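Local coordinates for Ras GTPase-activating-like protein IQGAP2 (Homo sapiens, PDB 5CJP) that probably binds active, GTP-loaded Rho-family GTPases such as Cdc42 through a RasGAP-related domain, as IQGAP proteins do, linking them to the cytoskeleton, at residues T184-L195 and Y296-Y307; P25-F33 and L63-A71. All coordinates share one frame; numbering follows the deposited sequence.

Overall arrangement
Two near-parallel helix pairs in a largely helical, GAP-related fold illustrate how one packing principle can be met with different side chains. Contact 2 comes first along the chain and closes before contact 1 opens; their centres lie 32 Å apart and their nearest atoms about 15 Å apart, with no touch between them. In both, the short helical segments approach to the same axial separation, but contact 1 crosses in the opposite sense to contact 2 and adds a weak polar bond to its apolar seam. Contact 2 lies close to a bound nucleotide: the side chain of Leu63 is about 8 Å from a GTP, whose pocket includes Asn57, Arg59, Glu60 and Tyr326.

Contact 1. Residues T184-L195 and Y296-Y307; sequences TDKVLNSIISSL and YLSETYQEFRKY
Tyr307 reaches from helix 294-311 to Ile191, Ile192 and Leu195, closing one end of a helix-helix interface of the RasGAP-related fold. The segment axes approach to 10.5 Å and cross at 21°, running nearly parallel. At the root of Tyr307, CB meets Ile192 CD1 at 3.5 Å, and the same methyl also reaches Tyr307 CG and the ring carbon Tyr307 CD1. CG is held anti to the backbone N (chi1 176°), and the ring comes to lie against the end of the 184-195 segment; Tyr307 CE1 lies 3.6 Å from Leu195 CD1, and CZ comes next to Ile191 CG2. At the tip, Tyr307 OH stands 3.7 Å from Ile191 CG2, the two side chains crossing roughly perpendicularly. With an alanine here, a gap would probably open at this end of the interface, leaving Leu195 and the Ile191 CG2 methyl without their aromatic partner. Midway, Leu188 is a knob among Tyr296, Thr300, Glu303 and Phe304, its CD1 4.3 Å from the centroid of the Phe304 ring in a CH-pi contact over the face. Tyr296 OH gives a weak hydrogen bond to Asp185 OD2 at 3.3 Å, the carboxylate plane turned 77° from the ring. Thr300 OG1, bonded to Tyr296 O, sits 3.2 Å above the Tyr296 ring centre.

Contact 2. Residues P25-F33 and L63-A71; sequences PLYLAKLIF and LLLKLFKTA
Phe33 and Leu67 come at each other from opposite directions: Leu67 CD1 arrives at the edge of the aromatic ring, near its plane, 3.3 Å from Phe33 CE2. Leu67 CG lies anti to the backbone N (chi1 -172°), which carries the isobutyl group to the neighbouring helix; chi2 then sets CD1 against the ring, and Leu67 CD1 also rests 3.8 Å from Ala29 CB. Phe33 and Phe68 cross at about a right angle and meet rim to rim, Phe33 CZ 4.1 Å from Phe68 CE2, so neither presents a face to the other. Ala71 CB touches the Phe33 ring obliquely, 3.7 Å from CD2, while Ala29 O lies over the centre of one face. This is knobs-into-holes packing between two near-parallel helices of the mainly helical, GAP-related fold, with Leu67 the knob among Leu26, Ala29, Lys30 and Phe33; the segment axes stand 10.5 Å apart and cross at -19°. At the other end, Leu26 spreads its two methyls over the first turn of 63-71. Leu26 CD1 meets Leu63 CB at 3.6 Å, the side chains crossing nearly perpendicularly, and Leu26 CD2 faces the backbone at Leu64 CA, 3.8 Å away. Met96 of helix 92-102 touches both Ala29 and Phe68, and Tyr27 OH hydrogen-bonds Asp364 of a neighbouring subunit.

Contact 1. Residues T184-L195 and Y296-Y307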
loop_
_atom_site.group_PDB
_atom_site.type_symbol
_atom_site.label_atom_id
_atom_site.label_comp_id
_atom_site.label_asym_id
_atom_site.label_seq_id
_atom_site.Cartn_x
_atom_site.Cartn_y
_atom_site.Cartn_z
ATOM N N THR E 184 29.871 27.480 -8.551
ATOM C CA THR E 184 29.600 27.776 -7.158
ATOM C C THR E 184 28.755 29.022 -7.011
ATOM O O THR E 184 27.806 29.041 -6.229
ATOM C CB THR E 184 30.901 27.987 -6.369
ATOM O OG1 THR E 184 31.685 26.796 -6.426
ATOM C CG2 THR E 184 30.608 28.320 -4.921
ATOM N N ASP E 185 29.103 30.069 -7.758
ATOM C CA ASP E 185 28.370 31.328 -7.674
ATOM C C ASP E 185 26.917 31.108 -8.083
ATOM O O ASP E 185 26.008 31.726 -7.522
ATOM C CB ASP E 185 29.016 32.410 -8.553
ATOM C CG ASP E 185 28.729 33.827 -8.046
ATOM O OD1 ASP E 185 28.557 34.737 -8.880
ATOM O OD2 ASP E 185 28.687 34.038 -6.808
ATOM N N LYS E 186 26.692 30.226 -9.056
ATOM C CA LYS E 186 25.331 29.925 -9.476
ATOM C C LYS E 186 24.580 29.301 -8.298
ATOM O O LYS E 186 23.479 29.730 -7.967
ATOM C CB LYS E 186 25.330 28.976 -10.676
ATOM C CG LYS E 186 25.771 29.640 -11.974
ATOM C CD LYS E 186 25.461 28.803 -13.199
ATOM C CE LYS E 186 25.749 29.609 -14.464
ATOM N NZ LYS E 186 25.446 28.876 -15.733
ATOM N N VAL E 187 25.177 28.306 -7.647
ATOM C CA VAL E 187 24.545 27.667 -6.501
ATOM C C VAL E 187 24.276 28.681 -5.397
ATOM O O VAL E 187 23.165 28.794 -4.894
ATOM C CB VAL E 187 25.428 26.566 -5.905
ATOM C CG1 VAL E 187 24.830 26.088 -4.606
ATOM C CG2 VAL E 187 25.565 25.411 -6.889
ATOM N N LEU E 188 25.317 29.411 -5.027
ATOM C CA LEU E 188 25.236 30.414 -3.991
ATOM C C LEU E 188 24.117 31.416 -4.204
ATOM O O LEU E 188 23.376 31.729 -3.278
ATOM C CB LEU E 188 26.561 31.158 -3.892
ATOM C CG LEU E 188 26.547 32.380 -2.983
ATOM C CD1 LEU E 188 26.251 31.918 -1.557
ATOM C CD2 LEU E 188 27.877 33.122 -3.066
ATOM N N ASN E 189 23.988 31.936 -5.412
ATOM C CA ASN E 189 22.944 32.920 -5.667
ATOM C C ASN E 189 21.532 32.346 -5.520
ATOM O O ASN E 189 20.629 33.043 -5.050
ATOM C CB ASN E 189 23.143 33.560 -7.051
ATOM C CG ASN E 189 24.325 34.548 -7.081
ATOM O OD1 ASN E 189 24.918 34.784 -8.133
ATOM N ND2 ASN E 189 24.653 35.135 -5.931
ATOM N N SER E 190 21.341 31.084 -5.903
ATOM C CA SER E 190 20.032 30.454 -5.771
ATOM C C SER E 190 19.667 30.447 -4.293
ATOM O O SER E 190 18.564 30.843 -3.901
ATOM C CB SER E 190 20.074 29.012 -6.266
ATOM O OG SER E 190 20.620 28.936 -7.566
ATOM N N ILE E 191 20.613 29.984 -3.479
ATOM C CA ILE E 191 20.422 29.922 -2.038
ATOM C C ILE E 191 20.203 31.301 -1.404
ATOM O O ILE E 191 19.174 31.544 -0.783
ATOM C CB ILE E 191 21.641 29.247 -1.331
ATOM C CG1 ILE E 191 21.864 27.829 -1.879
ATOM C CG2 ILE E 191 21.397 29.186 0.163
ATOM C CD1 ILE E 191 23.186 27.184 -1.477
ATOM N N ILE E 192 21.165 32.201 -1.578
ATOM C CA ILE E 192 21.058 33.527 -0.962
ATOM C C ILE E 192 19.857 34.384 -1.369
ATOM O O ILE E 192 19.314 35.144 -0.547
ATOM C CB ILE E 192 22.336 34.353 -1.200
ATOM C CG1 ILE E 192 23.517 33.688 -0.484
ATOM C CG2 ILE E 192 22.138 35.782 -0.702
ATOM C CD1 ILE E 192 23.309 33.584 0.941
ATOM N N SER E 193 19.426 34.276 -2.620
ATOM C CA SER E 193 18.294 35.079 -3.084
ATOM C C SER E 193 16.955 34.464 -2.705
ATOM O O SER E 193 15.909 35.095 -2.845
ATOM C CB SER E 193 18.356 35.257 -4.603
ATOM O OG SER E 193 18.168 34.025 -5.263
ATOM N N SER E 194 16.991 33.233 -2.209
ATOM C CA SER E 194 15.767 32.537 -1.849
ATOM C C SER E 194 15.596 32.228 -0.365
ATOM O O SER E 194 15.123 31.152 -0.008
ATOM C CB SER E 194 15.671 31.254 -2.668
ATOM O OG SER E 194 15.715 31.565 -4.055
ATOM N N LEU E 195 15.968 33.173 0.494
ATOM C CA LEU E 195 15.821 32.994 1.937
ATOM C C LEU E 195 14.352 32.885 2.329
ATOM O O LEU E 195 14.007 32.176 3.266
ATOM C CB LEU E 195 16.453 34.166 2.695
ATOM C CG LEU E 195 16.155 34.243 4.200
ATOM C CD1 LEU E 195 16.709 33.003 4.920
ATOM C CD2 LEU E 195 16.757 35.493 4.774
ATOM N N TYR E 296 37.220 35.404 -2.985
ATOM C CA TYR E 296 35.829 35.031 -3.222
ATOM C C TYR E 296 35.242 34.440 -1.946
ATOM O O TYR E 296 34.093 34.716 -1.596
ATOM C CB TYR E 296 35.727 34.004 -4.361
ATOM C CG TYR E 296 34.334 33.416 -4.577
ATOM C CD1 TYR E 296 33.276 34.199 -5.046
ATOM C CD2 TYR E 296 34.088 32.061 -4.342
ATOM C CE1 TYR E 296 32.002 33.641 -5.286
ATOM C CE2 TYR E 296 32.820 31.490 -4.581
ATOM C CZ TYR E 296 31.784 32.281 -5.055
ATOM O OH TYR E 296 30.552 31.703 -5.325
ATOM N N LEU E 297 36.034 33.631 -1.253
ATOM C CA LEU E 297 35.582 33.012 -0.023
ATOM C C LEU E 297 35.165 34.038 1.005
ATOM O O LEU E 297 34.182 33.845 1.695
ATOM C CB LEU E 297 36.677 32.121 0.569
ATOM C CG LEU E 297 36.919 30.795 -0.142
ATOM C CD1 LEU E 297 38.033 30.012 0.542
ATOM C CD2 LEU E 297 35.640 30.009 -0.138
ATOM N N SER E 298 35.914 35.128 1.109
ATOM C CA SER E 298 35.605 36.161 2.094
ATOM C C SER E 298 34.391 37.002 1.737
ATOM O O SER E 298 33.753 37.573 2.612
ATOM C CB SER E 298 36.808 37.081 2.296
ATOM O OG SER E 298 37.957 36.334 2.628
ATOM N N GLU E 299 34.082 37.096 0.451
ATOM C CA GLU E 299 32.921 37.863 0.014
ATOM C C GLU E 299 31.707 36.970 0.239
ATOM O O GLU E 299 30.666 37.410 0.740
ATOM C CB GLU E 299 33.025 38.213 -1.473
ATOM C CG GLU E 299 34.295 38.941 -1.869
ATOM C CD GLU E 299 34.347 39.261 -3.360
ATOM O OE1 GLU E 299 34.166 38.333 -4.183
ATOM O OE2 GLU E 299 34.576 40.443 -3.706
ATOM N N THR E 300 31.869 35.705 -0.136
ATOM C CA THR E 300 30.815 34.722 0.011
ATOM C C THR E 300 30.433 34.542 1.470
ATOM O O THR E 300 29.252 34.394 1.790
ATOM C CB THR E 300 31.237 33.389 -0.593
ATOM O OG1 THR E 300 31.449 33.562 -2.004
ATOM C CG2 THR E 300 30.161 32.345 -0.366
ATOM N N TYR E 301 31.421 34.564 2.360
ATOM C CA TYR E 301 31.149 34.433 3.785
ATOM C C TYR E 301 30.260 35.606 4.215
ATOM O O TYR E 301 29.267 35.426 4.914
ATOM C CB TYR E 301 32.450 34.457 4.592
ATOM C CG TYR E 301 32.216 34.722 6.065
ATOM C CD1 TYR E 301 31.540 33.790 6.863
ATOM C CD2 TYR E 301 32.597 35.937 6.648
ATOM C CE1 TYR E 301 31.242 34.062 8.196
ATOM C CE2 TYR E 301 32.300 36.220 7.987
ATOM C CZ TYR E 301 31.619 35.275 8.749
ATOM O OH TYR E 301 31.288 35.543 10.053
ATOM N N GLN E 302 30.622 36.809 3.779
ATOM C CA GLN E 302 29.849 37.989 4.121
ATOM C C GLN E 302 28.402 37.857 3.659
ATOM O O GLN E 302 27.486 38.368 4.306
ATOM C CB GLN E 302 30.485 39.247 3.512
ATOM C CG GLN E 302 31.783 39.691 4.186
ATOM C CD GLN E 302 31.629 39.816 5.684
ATOM O OE1 GLN E 302 30.614 40.312 6.169
ATOM N NE2 GLN E 302 32.635 39.371 6.427
ATOM N N GLU E 303 28.188 37.183 2.538
ATOM C CA GLU E 303 26.828 36.986 2.046
ATOM C C GLU E 303 26.129 35.962 2.940
ATOM O O GLU E 303 24.994 36.166 3.358
ATOM C CB GLU E 303 26.834 36.493 0.596
ATOM C CG GLU E 303 27.327 37.508 -0.401
ATOM C CD GLU E 303 27.158 37.040 -1.834
ATOM O OE1 GLU E 303 26.005 36.785 -2.254
ATOM O OE2 GLU E 303 28.180 36.928 -2.547
ATOM N N PHE E 304 26.825 34.867 3.232
ATOM C CA PHE E 304 26.290 33.819 4.089
ATOM C C PHE E 304 25.954 34.375 5.464
ATOM O O PHE E 304 24.868 34.131 6.002
ATOM C CB PHE E 304 27.310 32.703 4.240
ATOM C CG PHE E 304 27.119 31.582 3.280
ATOM C CD1 PHE E 304 28.216 30.895 2.764
ATOM C CD2 PHE E 304 25.841 31.164 2.929
ATOM C CE1 PHE E 304 28.042 29.799 1.913
ATOM C CE2 PHE E 304 25.660 30.071 2.075
ATOM C CZ PHE E 304 26.763 29.386 1.568
ATOM N N ARG E 305 26.895 35.128 6.025
ATOM C CA ARG E 305 26.722 35.726 7.339
ATOM C C ARG E 305 25.454 36.565 7.389
ATOM O O ARG E 305 24.704 36.520 8.363
ATOM C CB ARG E 305 27.932 36.596 7.678
ATOM C CG ARG E 305 27.893 37.183 9.069
ATOM C CD ARG E 305 27.767 38.711 9.043
ATOM N NE ARG E 305 27.602 39.260 10.394
ATOM C CZ ARG E 305 28.456 39.063 11.399
ATOM N NH1 ARG E 305 29.551 38.334 11.216
ATOM N NH2 ARG E 305 28.189 39.571 12.593
ATOM N N LYS E 306 25.212 37.325 6.328
ATOM C CA LYS E 306 24.023 38.174 6.256
ATOM C C LYS E 306 22.746 37.326 6.179
ATOM O O LYS E 306 21.718 37.664 6.769
ATOM C CB LYS E 306 24.114 39.091 5.030
ATOM C CG LYS E 306 22.921 40.000 4.855
ATOM C CD LYS E 306 23.037 40.836 3.605
ATOM C CE LYS E 306 21.827 41.731 3.438
ATOM N NZ LYS E 306 21.952 42.563 2.211
ATOM N N TYR E 307 22.843 36.227 5.440
ATOM C CA TYR E 307 21.767 35.267 5.221
ATOM C C TYR E 307 21.358 34.589 6.527
ATOM O O TYR E 307 20.188 34.608 6.912
ATOM C CB TYR E 307 22.272 34.230 4.224
ATOM C CG TYR E 307 21.347 33.086 3.923
ATOM C CD1 TYR E 307 20.234 33.258 3.113
ATOM C CD2 TYR E 307 21.631 31.809 4.398
ATOM C CE1 TYR E 307 19.428 32.175 2.771
ATOM C CE2 TYR E 307 20.830 30.721 4.063
ATOM C CZ TYR E 307 19.736 30.906 3.248
ATOM O OH TYR E 307 18.967 29.830 2.890
#

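Contact 2. Residues P25-F33 and L63-A71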
loop_
_atom_site.group_PDB
_atom_site.type_symbol
_atom_site.label_atom_id
_atom_site.label_comp_id
_atom_site.label_asym_id
_atom_site.label_seq_id
_atom_site.Cartn_x
_atom_site.Cartn_y
_atom_site.Cartn_z
ATOM N N PRO E 25 2.826 10.550 18.974
ATOM C CA PRO E 25 4.148 10.659 18.340
ATOM C C PRO E 25 5.047 11.708 18.995
ATOM O O PRO E 25 6.277 11.547 19.047
ATOM C CB PRO E 25 3.825 10.959 16.871
ATOM C CG PRO E 25 2.388 11.491 16.899
ATOM C CD PRO E 25 1.728 10.742 18.005
ATOM N N LEU E 26 4.438 12.767 19.521
ATOM C CA LEU E 26 5.217 13.802 20.197
ATOM C C LEU E 26 6.027 13.214 21.336
ATOM O O LEU E 26 7.207 13.553 21.523
ATOM C CB LEU E 26 4.307 14.886 20.748
ATOM C CG LEU E 26 3.629 15.756 19.700
ATOM C CD1 LEU E 26 2.700 16.713 20.417
ATOM C CD2 LEU E 26 4.668 16.512 18.882
ATOM N N TYR E 27 5.392 12.332 22.101
ATOM C CA TYR E 27 6.049 11.704 23.230
ATOM C C TYR E 27 7.052 10.653 22.738
ATOM O O TYR E 27 8.110 10.450 23.345
ATOM C CB TYR E 27 4.984 11.111 24.172
ATOM C CG TYR E 27 5.547 10.413 25.392
ATOM C CD1 TYR E 27 6.415 11.075 26.262
ATOM C CD2 TYR E 27 5.261 9.069 25.649
ATOM C CE1 TYR E 27 6.996 10.425 27.356
ATOM C CE2 TYR E 27 5.838 8.407 26.732
ATOM C CZ TYR E 27 6.706 9.098 27.581
ATOM O OH TYR E 27 7.290 8.462 28.638
ATOM N N LEU E 28 6.738 9.991 21.624
ATOM C CA LEU E 28 7.667 8.996 21.070
ATOM C C LEU E 28 8.952 9.756 20.709
ATOM O O LEU E 28 10.065 9.334 21.066
ATOM C CB LEU E 28 7.096 8.348 19.810
ATOM C CG LEU E 28 7.542 6.908 19.533
ATOM C CD1 LEU E 28 7.493 6.614 18.061
ATOM C CD2 LEU E 28 8.929 6.691 20.006
ATOM N N ALA E 29 8.784 10.870 19.991
ATOM C CA ALA E 29 9.903 11.711 19.593
ATOM C C ALA E 29 10.737 12.074 20.813
ATOM O O ALA E 29 11.967 11.963 20.792
ATOM C CB ALA E 29 9.402 12.979 18.923
ATOM N N LYS E 30 10.081 12.520 21.881
ATOM C CA LYS E 30 10.825 12.861 23.082
ATOM C C LYS E 30 11.641 11.646 23.576
ATOM O O LYS E 30 12.830 11.773 23.887
ATOM C CB LYS E 30 9.883 13.353 24.187
ATOM C CG LYS E 30 10.595 13.724 25.465
ATOM C CD LYS E 30 9.630 13.726 26.624
ATOM C CE LYS E 30 10.350 13.858 27.959
ATOM N NZ LYS E 30 9.483 13.417 29.108
ATOM N N LEU E 31 11.017 10.473 23.651
ATOM C CA LEU E 31 11.732 9.284 24.100
ATOM C C LEU E 31 12.936 9.033 23.193
ATOM O O LEU E 31 14.009 8.574 23.647
ATOM C CB LEU E 31 10.820 8.067 24.062
ATOM C CG LEU E 31 9.698 8.027 25.089
ATOM C CD1 LEU E 31 8.909 6.740 24.931
ATOM C CD2 LEU E 31 10.282 8.112 26.487
ATOM N N ILE E 32 12.761 9.313 21.899
ATOM C CA ILE E 32 13.869 9.136 20.952
ATOM C C ILE E 32 15.014 10.086 21.316
ATOM O O ILE E 32 16.177 9.675 21.324
ATOM C CB ILE E 32 13.399 9.360 19.469
ATOM C CG1 ILE E 32 12.763 8.073 18.904
ATOM C CG2 ILE E 32 14.519 9.836 18.613
ATOM C CD1 ILE E 32 12.096 7.256 19.905
ATOM N N PHE E 33 14.703 11.341 21.653
ATOM C CA PHE E 33 15.772 12.287 22.012
ATOM C C PHE E 33 16.628 11.826 23.186
ATOM O O PHE E 33 17.842 12.015 23.180
ATOM C CB PHE E 33 15.231 13.690 22.346
ATOM C CG PHE E 33 14.460 14.325 21.242
ATOM C CD1 PHE E 33 14.874 14.200 19.920
ATOM C CD2 PHE E 33 13.294 15.021 21.510
ATOM C CE1 PHE E 33 14.130 14.752 18.892
ATOM C CE2 PHE E 33 12.538 15.583 20.478
ATOM C CZ PHE E 33 12.955 15.445 19.174
ATOM N N LEU E 63 2.778 22.125 18.061
ATOM C CA LEU E 63 3.248 21.303 19.179
ATOM C C LEU E 63 4.624 20.680 18.887
ATOM O O LEU E 63 5.495 20.572 19.775
ATOM C CB LEU E 63 2.221 20.204 19.475
ATOM C CG LEU E 63 0.802 20.664 19.832
ATOM C CD1 LEU E 63 -0.137 19.469 19.876
ATOM C CD2 LEU E 63 0.813 21.377 21.166
ATOM N N LEU E 64 4.826 20.269 17.640
ATOM C CA LEU E 64 6.096 19.664 17.269
ATOM C C LEU E 64 7.188 20.710 17.404
ATOM O O LEU E 64 8.312 20.397 17.808
ATOM C CB LEU E 64 6.029 19.151 15.837
ATOM C CG LEU E 64 7.312 18.582 15.258
ATOM C CD1 LEU E 64 7.847 17.492 16.164
ATOM C CD2 LEU E 64 7.018 18.060 13.869
ATOM N N LEU E 65 6.867 21.957 17.052
ATOM C CA LEU E 65 7.837 23.044 17.171
ATOM C C LEU E 65 8.179 23.254 18.634
ATOM O O LEU E 65 9.333 23.463 18.986
ATOM C CB LEU E 65 7.292 24.353 16.575
ATOM C CG LEU E 65 7.304 24.435 15.039
ATOM C CD1 LEU E 65 6.558 25.668 14.551
ATOM C CD2 LEU E 65 8.742 24.412 14.550
ATOM N N LYS E 66 7.178 23.192 19.498
ATOM C CA LYS E 66 7.442 23.389 20.915
ATOM C C LYS E 66 8.229 22.214 21.448
ATOM O O LYS E 66 9.040 22.368 22.360
ATOM C CB LYS E 66 6.135 23.553 21.679
ATOM C CG LYS E 66 5.301 24.698 21.133
ATOM C CD LYS E 66 6.039 26.037 21.241
ATOM C CE LYS E 66 6.238 26.443 22.698
ATOM N NZ LYS E 66 6.642 27.870 22.816
ATOM N N LEU E 67 8.006 21.039 20.869
ATOM C CA LEU E 67 8.731 19.846 21.295
ATOM C C LEU E 67 10.197 20.062 20.924
ATOM O O LEU E 67 11.095 19.884 21.743
ATOM C CB LEU E 67 8.176 18.615 20.579
ATOM C CG LEU E 67 8.635 17.211 20.973
ATOM C CD1 LEU E 67 9.468 16.636 19.884
ATOM C CD2 LEU E 67 9.364 17.237 22.300
ATOM N N PHE E 68 10.432 20.451 19.678
ATOM C CA PHE E 68 11.788 20.716 19.200
ATOM C C PHE E 68 12.474 21.747 20.081
ATOM O O PHE E 68 13.620 21.547 20.520
ATOM C CB PHE E 68 11.754 21.238 17.764
ATOM C CG PHE E 68 11.521 20.172 16.749
ATOM C CD1 PHE E 68 11.109 20.505 15.462
ATOM C CD2 PHE E 68 11.737 18.825 17.066
ATOM C CE1 PHE E 68 10.918 19.507 14.498
ATOM C CE2 PHE E 68 11.551 17.828 16.114
ATOM C CZ PHE E 68 11.143 18.164 14.829
ATOM N N LYS E 69 11.767 22.843 20.344
ATOM C CA LYS E 69 12.304 23.919 21.162
ATOM C C LYS E 69 12.785 23.475 22.540
ATOM O O LYS E 69 13.968 23.605 22.877
ATOM C CB LYS E 69 11.260 25.021 21.338
ATOM C CG LYS E 69 11.853 26.294 21.905
ATOM C CD LYS E 69 10.807 27.296 22.332
ATOM C CE LYS E 69 10.256 26.938 23.700
ATOM N NZ LYS E 69 9.435 28.049 24.286
ATOM N N THR E 70 11.874 22.950 23.345
ATOM C CA THR E 70 12.248 22.540 24.684
ATOM C C THR E 70 13.345 21.480 24.698
ATOM O O THR E 70 14.184 21.470 25.597
ATOM C CB THR E 70 11.045 22.014 25.450
ATOM O OG1 THR E 70 10.800 20.664 25.057
ATOM C CG2 THR E 70 9.819 22.849 25.139
ATOM N N ALA E 71 13.340 20.597 23.706
ATOM C CA ALA E 71 14.355 19.551 23.628
ATOM C C ALA E 71 15.706 20.162 23.276
ATOM O O ALA E 71 16.736 19.747 23.803
ATOM C CB ALA E 71 13.962 18.487 22.581
#